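Local coordinates for protein peptidase, C14 family (Geobacter sulfurreducens PCA, PDB 3BIJ) that is of unknown function but belongs to the caspase-like C14 peptidases and may act as a cysteine-type endopeptidase, at residues 198-209 / 255-266. Residues are numbered along the deposited sequence; the frame is centred on the assembly and turned at random.
Sequences VKASILLISGCQ and QTPNFFTAGTPD
Leu203 lays its CD1 methyl over one face of the Phe259 ring, 3.7 Å from CD1 to the ring centroid and displaced toward the CZ rim. Both lie on the face of the sheet packed against helices 240-250 and 267-271, and with CG anti to the backbone N (chi1 168° and -170°) their ends swing toward each other. Ile205 CG1 meets Phe259 CD2 obliquely at 4.1 Å. On the opposite face of the sheet Leu204 CB sits at the edge of the Phe260 ring, and Ile202 CB rests 3.9 Å from Ala262 CB. Between the two faces, antiparallel strands 201-206 and 258-263 are joined by paired backbone bonds, the shortest from Leu204 N to Phe260 O, 2.7 Å. Ser201 OG donates to Thr264 O at 2.7 Å, and Thr264 OG1 to Lys199 O at 2.8 Å. At the far end, the amides of Gln209 and Asn258 stand 76° apart, near the second subunit. An alanine in place of Gln209 is likely to open a gap beside Thr256 and Asn258 and leave the Asn258 amide freer to turn. The chemistry is thus divided: strand 258-263 joins the caspase-like sheet through its backbone, apolar groups pack the helix-covered face, and two hydroxyl bonds fasten the loop at Thr264 to the start of strand 201-206.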
ATOM      1  N   VAL A 198      -5.722 -46.448  -4.839  1.00 74.11           N
ATOM      2  CA  VAL A 198      -5.816 -46.784  -6.248  1.00 70.37           C
ATOM      3  C   VAL A 198      -4.612 -47.613  -6.666  1.00 69.77           C
ATOM      4  O   VAL A 198      -3.513 -47.425  -6.152  1.00 78.46           O
ATOM      5  CB  VAL A 198      -5.867 -45.516  -7.092  1.00 73.38           C
ATOM      6  CG1 VAL A 198      -5.870 -45.872  -8.576  1.00 83.20           C
ATOM      7  CG2 VAL A 198      -7.100 -44.723  -6.717  1.00 69.65           C
ATOM      8  N   LYS A 199      -4.817 -48.534  -7.596  1.00 67.43           N
ATOM      9  CA  LYS A 199      -3.728 -49.383  -8.057  1.00 63.63           C
ATOM     10  C   LYS A 199      -2.673 -48.614  -8.832  1.00 62.28           C
ATOM     11  O   LYS A 199      -1.473 -48.859  -8.676  1.00 66.60           O
ATOM     12  CB  LYS A 199      -4.278 -50.512  -8.929  1.00 63.38           C
ATOM     13  CG  LYS A 199      -5.714 -50.299  -9.374  1.00 72.81           C
ATOM     14  CD  LYS A 199      -6.130 -51.296 -10.453  1.00 82.01           C
ATOM     15  CE  LYS A 199      -6.012 -52.742  -9.978  1.00 86.30           C
ATOM     16  NZ  LYS A 199      -6.833 -53.001  -8.753  1.00 86.37           N
ATOM     17  N   ALA A 200      -3.118 -47.679  -9.664  1.00 58.09           N
ATOM     18  CA  ALA A 200      -2.198 -46.893 -10.482  1.00 55.10           C
ATOM     19  C   ALA A 200      -1.334 -45.917  -9.672  1.00 59.09           C
ATOM     20  O   ALA A 200      -1.670 -45.575  -8.542  1.00 61.34           O
ATOM     21  CB  ALA A 200      -2.986 -46.145 -11.537  1.00 50.28           C
ATOM     22  N   SER A 201      -0.209 -45.486 -10.242  1.00 57.12           N
ATOM     23  CA  SER A 201       0.676 -44.535  -9.562  1.00 56.65           C
ATOM     24  C   SER A 201       0.282 -43.112  -9.932  1.00 50.28           C
ATOM     25  O   SER A 201       0.521 -42.676 -11.058  1.00 46.05           O
ATOM     26  CB  SER A 201       2.138 -44.742  -9.970  1.00 55.44           C
ATOM     27  OG  SER A 201       2.603 -46.031  -9.635  1.00 71.88           O
ATOM     28  N   ILE A 202      -0.298 -42.385  -8.984  1.00 42.27           N
ATOM     29  CA  ILE A 202      -0.722 -41.016  -9.245  1.00 41.14           C
ATOM     30  C   ILE A 202       0.331 -39.972  -8.841  1.00 46.07           C
ATOM     31  O   ILE A 202       0.931 -40.047  -7.769  1.00 45.69           O
ATOM     32  CB  ILE A 202      -2.032 -40.677  -8.490  1.00 44.44           C
ATOM     33  CG1 ILE A 202      -3.031 -41.845  -8.570  1.00 49.79           C
ATOM     34  CG2 ILE A 202      -2.667 -39.431  -9.107  1.00 39.16           C
ATOM     35  CD1 ILE A 202      -3.605 -42.095  -9.958  1.00 44.99           C
ATOM     36  N   LEU A 203       0.559 -39.008  -9.726  1.00 41.67           N
ATOM     37  CA  LEU A 203       1.485 -37.914  -9.476  1.00 44.88           C
ATOM     38  C   LEU A 203       0.676 -36.700  -9.886  1.00 53.65           C
ATOM     39  O   LEU A 203       0.526 -36.397 -11.076  1.00 57.99           O
ATOM     40  CB  LEU A 203       2.757 -38.027 -10.325  1.00 38.70           C
ATOM     41  CG  LEU A 203       3.677 -36.796 -10.365  1.00 31.69           C
ATOM     42  CD1 LEU A 203       3.873 -36.268  -8.986  1.00 33.84           C
ATOM     43  CD2 LEU A 203       5.014 -37.137 -10.999  1.00 33.13           C
ATOM     44  N   LEU A 204       0.130 -36.026  -8.881  1.00 54.07           N
ATOM     45  CA  LEU A 204      -0.712 -34.858  -9.079  1.00 45.29           C
ATOM     46  C   LEU A 204       0.071 -33.580  -8.791  1.00 45.10           C
ATOM     47  O   LEU A 204       0.528 -33.372  -7.671  1.00 47.96           O
ATOM     48  CB  LEU A 204      -1.898 -34.974  -8.134  1.00 47.48           C
ATOM     49  CG  LEU A 204      -3.295 -34.609  -8.621  1.00 55.74           C
ATOM     50  CD1 LEU A 204      -4.310 -35.298  -7.721  1.00 42.60           C
ATOM     51  CD2 LEU A 204      -3.483 -33.094  -8.641  1.00 44.96           C
ATOM     52  N   ILE A 205       0.229 -32.738  -9.809  1.00 39.27           N
ATOM     53  CA  ILE A 205       0.934 -31.467  -9.672  1.00 28.40           C
ATOM     54  C   ILE A 205      -0.083 -30.370  -9.934  1.00 30.87           C
ATOM     55  O   ILE A 205      -0.522 -30.182 -11.069  1.00 38.01           O
ATOM     56  CB  ILE A 205       2.084 -31.335 -10.697  1.00 26.12           C
ATOM     57  CG1 ILE A 205       3.193 -32.348 -10.387  1.00 37.98           C
ATOM     58  CG2 ILE A 205       2.644 -29.933 -10.677  1.00 32.88           C
ATOM     59  CD1 ILE A 205       4.316 -32.415 -11.421  1.00 20.10           C
ATOM     60  N   SER A 206      -0.470 -29.656  -8.879  1.00 37.82           N
ATOM     61  CA  SER A 206      -1.446 -28.576  -9.003  1.00 33.31           C
ATOM     62  C   SER A 206      -0.781 -27.201  -9.020  1.00 42.40           C
ATOM     63  O   SER A 206       0.372 -27.044  -8.607  1.00 41.40           O
ATOM     64  CB  SER A 206      -2.444 -28.645  -7.854  1.00 43.30           C
ATOM     65  OG  SER A 206      -1.769 -28.553  -6.610  1.00 51.65           O
ATOM     66  N   GLY A 207      -1.527 -26.197  -9.474  1.00 43.20           N
ATOM     67  CA  GLY A 207      -0.993 -24.850  -9.560  1.00 33.89           C
ATOM     68  C   GLY A 207      -0.740 -24.133  -8.246  1.00 38.91           C
ATOM     69  O   GLY A 207       0.034 -23.173  -8.183  1.00 42.52           O
ATOM     70  N   CYS A 208      -1.389 -24.575  -7.179  1.00 40.94           N
ATOM     71  CA  CYS A 208      -1.191 -23.914  -5.894  1.00 36.65           C
ATOM     72  C   CYS A 208      -1.530 -24.808  -4.701  1.00 34.14           C
ATOM     73  O   CYS A 208      -1.987 -25.939  -4.869  1.00 33.64           O
ATOM     74  CB  CYS A 208      -2.043 -22.639  -5.844  1.00 43.77           C
ATOM     75  SG  CYS A 208      -3.835 -22.941  -5.815  1.00 43.91           S
ATOM     76  N   GLN A 209      -1.300 -24.279  -3.498  1.00 33.70           N
ATOM     77  CA  GLN A 209      -1.582 -24.990  -2.252  1.00 37.99           C
ATOM     78  C   GLN A 209      -3.059 -24.793  -1.900  1.00 44.02           C
ATOM     79  O   GLN A 209      -3.718 -23.888  -2.429  1.00 34.49           O
ATOM     80  CB  GLN A 209      -0.725 -24.447  -1.101  1.00 33.29           C
ATOM     81  CG  GLN A 209       0.772 -24.464  -1.349  1.00 29.96           C
ATOM     82  CD  GLN A 209       1.335 -25.853  -1.494  1.00 26.42           C
ATOM     83  OE1 GLN A 209       2.290 -26.059  -2.230  1.00 41.33           O
ATOM     84  NE2 GLN A 209       0.763 -26.815  -0.776  1.00 34.08           N
ATOM     85  N   GLN A 255       1.624 -18.163  -4.387  1.00 37.82           N
ATOM     86  CA  GLN A 255       1.189 -19.215  -5.304  1.00 35.54           C
ATOM     87  C   GLN A 255       2.299 -20.247  -5.497  1.00 32.36           C
ATOM     88  O   GLN A 255       3.256 -20.012  -6.235  1.00 43.75           O
ATOM     89  CB  GLN A 255       0.791 -18.667  -6.682  1.00 27.03           C
ATOM     90  CG  GLN A 255      -0.001 -19.724  -7.449  1.00 43.39           C
ATOM     91  CD  GLN A 255      -0.462 -19.311  -8.836  1.00 33.55           C
ATOM     92  OE1 GLN A 255      -0.677 -18.139  -9.116  1.00 43.15           O
ATOM     93  NE2 GLN A 255      -0.647 -20.290  -9.698  1.00 26.18           N
ATOM     94  N   THR A 256       2.164 -21.391  -4.836  1.00 36.06           N
ATOM     95  CA  THR A 256       3.170 -22.444  -4.923  1.00 35.87           C
ATOM     96  C   THR A 256       2.543 -23.731  -5.420  1.00 33.62           C
ATOM     97  O   THR A 256       1.678 -24.295  -4.752  1.00 35.85           O
ATOM     98  CB  THR A 256       3.813 -22.750  -3.542  1.00 33.24           C
ATOM     99  OG1 THR A 256       4.256 -21.534  -2.931  1.00 33.67           O
ATOM    100  CG2 THR A 256       5.005 -23.690  -3.707  1.00 38.86           C
ATOM    101  N   PRO A 257       2.953 -24.205  -6.611  1.00 38.64           N
ATOM    102  CA  PRO A 257       2.368 -25.453  -7.108  1.00 38.32           C
ATOM    103  C   PRO A 257       2.759 -26.593  -6.178  1.00 42.58           C
ATOM    104  O   PRO A 257       3.833 -26.574  -5.571  1.00 35.98           O
ATOM    105  CB  PRO A 257       2.943 -25.574  -8.525  1.00 39.73           C
ATOM    106  CG  PRO A 257       4.178 -24.721  -8.495  1.00 44.15           C
ATOM    107  CD  PRO A 257       3.758 -23.548  -7.656  1.00 38.00           C
ATOM    108  N   ASN A 258       1.866 -27.570  -6.054  1.00 43.36           N
ATOM    109  CA  ASN A 258       2.087 -28.705  -5.175  1.00 33.37           C
ATOM    110  C   ASN A 258       2.448 -30.002  -5.897  1.00 45.92           C
ATOM    111  O   ASN A 258       2.012 -30.261  -7.022  1.00 48.27           O
ATOM    112  CB  ASN A 258       0.839 -28.937  -4.338  1.00 38.44           C
ATOM    113  CG  ASN A 258       1.127 -29.690  -3.069  1.00 37.79           C
ATOM    114  OD1 ASN A 258       0.328 -30.519  -2.645  1.00 40.91           O
ATOM    115  ND2 ASN A 258       2.269 -29.403  -2.445  1.00 40.87           N
ATOM    116  N   PHE A 259       3.237 -30.820  -5.211  1.00 44.78           N
ATOM    117  CA  PHE A 259       3.691 -32.102  -5.722  1.00 45.42           C
ATOM    118  C   PHE A 259       3.110 -33.202  -4.817  1.00 50.07           C
ATOM    119  O   PHE A 259       3.662 -33.512  -3.761  1.00 49.60           O
ATOM    120  CB  PHE A 259       5.226 -32.111  -5.711  1.00 44.85           C
ATOM    121  CG  PHE A 259       5.845 -33.274  -6.436  1.00 50.00           C
ATOM    122  CD1 PHE A 259       5.989 -34.506  -5.813  1.00 49.54           C
ATOM    123  CD2 PHE A 259       6.291 -33.131  -7.744  1.00 43.90           C
ATOM    124  CE1 PHE A 259       6.569 -35.576  -6.481  1.00 42.74           C
ATOM    125  CE2 PHE A 259       6.868 -34.194  -8.413  1.00 40.74           C
ATOM    126  CZ  PHE A 259       7.006 -35.416  -7.779  1.00 42.65           C
ATOM    127  N   PHE A 260       1.996 -33.786  -5.250  1.00 51.37           N
ATOM    128  CA  PHE A 260       1.293 -34.824  -4.498  1.00 50.51           C
ATOM    129  C   PHE A 260       1.314 -36.190  -5.198  1.00 50.67           C
ATOM    130  O   PHE A 260       1.010 -36.286  -6.389  1.00 45.50           O
ATOM    131  CB  PHE A 260      -0.154 -34.383  -4.305  1.00 46.62           C
ATOM    132  CG  PHE A 260      -0.929 -35.242  -3.363  1.00 50.47           C
ATOM    133  CD1 PHE A 260      -0.614 -35.257  -2.007  1.00 63.01           C
ATOM    134  CD2 PHE A 260      -1.982 -36.028  -3.820  1.00 49.00           C
ATOM    135  CE1 PHE A 260      -1.337 -36.042  -1.107  1.00 64.42           C
ATOM    136  CE2 PHE A 260      -2.718 -36.824  -2.933  1.00 63.64           C
ATOM    137  CZ  PHE A 260      -2.393 -36.830  -1.569  1.00 60.58           C
ATOM    138  N   THR A 261       1.662 -37.242  -4.454  1.00 45.93           N
ATOM    139  CA  THR A 261       1.697 -38.598  -5.001  1.00 43.20           C
ATOM    140  C   THR A 261       0.671 -39.466  -4.283  1.00 40.75           C
ATOM    141  O   THR A 261       0.507 -39.361  -3.076  1.00 44.10           O
ATOM    142  CB  THR A 261       3.069 -39.272  -4.819  1.00 41.50           C
ATOM    143  OG1 THR A 261       3.366 -39.384  -3.424  1.00 48.56           O
ATOM    144  CG2 THR A 261       4.162 -38.475  -5.510  1.00 50.24           C
ATOM    145  N   ALA A 262      -0.022 -40.321  -5.027  1.00 43.20           N
ATOM    146  CA  ALA A 262      -1.012 -41.200  -4.434  1.00 43.41           C
ATOM    147  C   ALA A 262      -0.963 -42.565  -5.114  1.00 49.74           C
ATOM    148  O   ALA A 262      -0.213 -42.758  -6.072  1.00 48.11           O
ATOM    149  CB  ALA A 262      -2.392 -40.590  -4.568  1.00 45.15           C
ATOM    150  N   GLY A 263      -1.755 -43.515  -4.618  1.00 48.46           N
ATOM    151  CA  GLY A 263      -1.771 -44.841  -5.213  1.00 43.54           C
ATOM    152  C   GLY A 263      -0.516 -45.646  -4.929  1.00 48.78           C
ATOM    153  O   GLY A 263       0.208 -45.372  -3.971  1.00 55.67           O
ATOM    154  N   THR A 264      -0.255 -46.648  -5.760  1.00 46.20           N
ATOM    155  CA  THR A 264       0.917 -47.486  -5.569  1.00 52.11           C
ATOM    156  C   THR A 264       2.200 -46.720  -5.874  1.00 53.99           C
ATOM    157  O   THR A 264       2.411 -46.264  -6.994  1.00 59.50           O
ATOM    158  CB  THR A 264       0.849 -48.746  -6.449  1.00 48.49           C
ATOM    159  OG1 THR A 264      -0.358 -49.459  -6.152  1.00 53.28           O
ATOM    160  CG2 THR A 264       2.040 -49.656  -6.175  1.00 44.47           C
ATOM    161  N   PRO A 265       3.075 -46.561  -4.869  1.00 56.87           N
ATOM    162  CA  PRO A 265       4.336 -45.838  -5.070  1.00 54.97           C
ATOM    163  C   PRO A 265       5.151 -46.380  -6.249  1.00 61.86           C
ATOM    164  O   PRO A 265       5.191 -47.591  -6.486  1.00 65.82           O
ATOM    165  CB  PRO A 265       5.051 -46.006  -3.729  1.00 45.07           C
ATOM    166  CG  PRO A 265       4.509 -47.291  -3.205  1.00 57.28           C
ATOM    167  CD  PRO A 265       3.031 -47.169  -3.529  1.00 56.37           C
ATOM    168  N   ASP A 266       5.789 -45.476  -6.985  1.00 55.10           N
ATOM    169  CA  ASP A 266       6.596 -45.847  -8.134  1.00 59.76           C
ATOM    170  C   ASP A 266       7.774 -44.886  -8.225  1.00 68.37           C
ATOM    171  O   ASP A 266       7.735 -43.903  -8.969  1.00 66.67           O
ATOM    172  CB  ASP A 266       5.767 -45.758  -9.416  1.00 64.71           C
ATOM    173  CG  ASP A 266       6.489 -46.339 -10.624  1.00 63.96           C
ATOM    174  OD1 ASP A 266       7.730 -46.283 -10.664  1.00 58.26           O
ATOM    175  OD2 ASP A 266       5.812 -46.841 -11.545  1.00 72.52           O
TER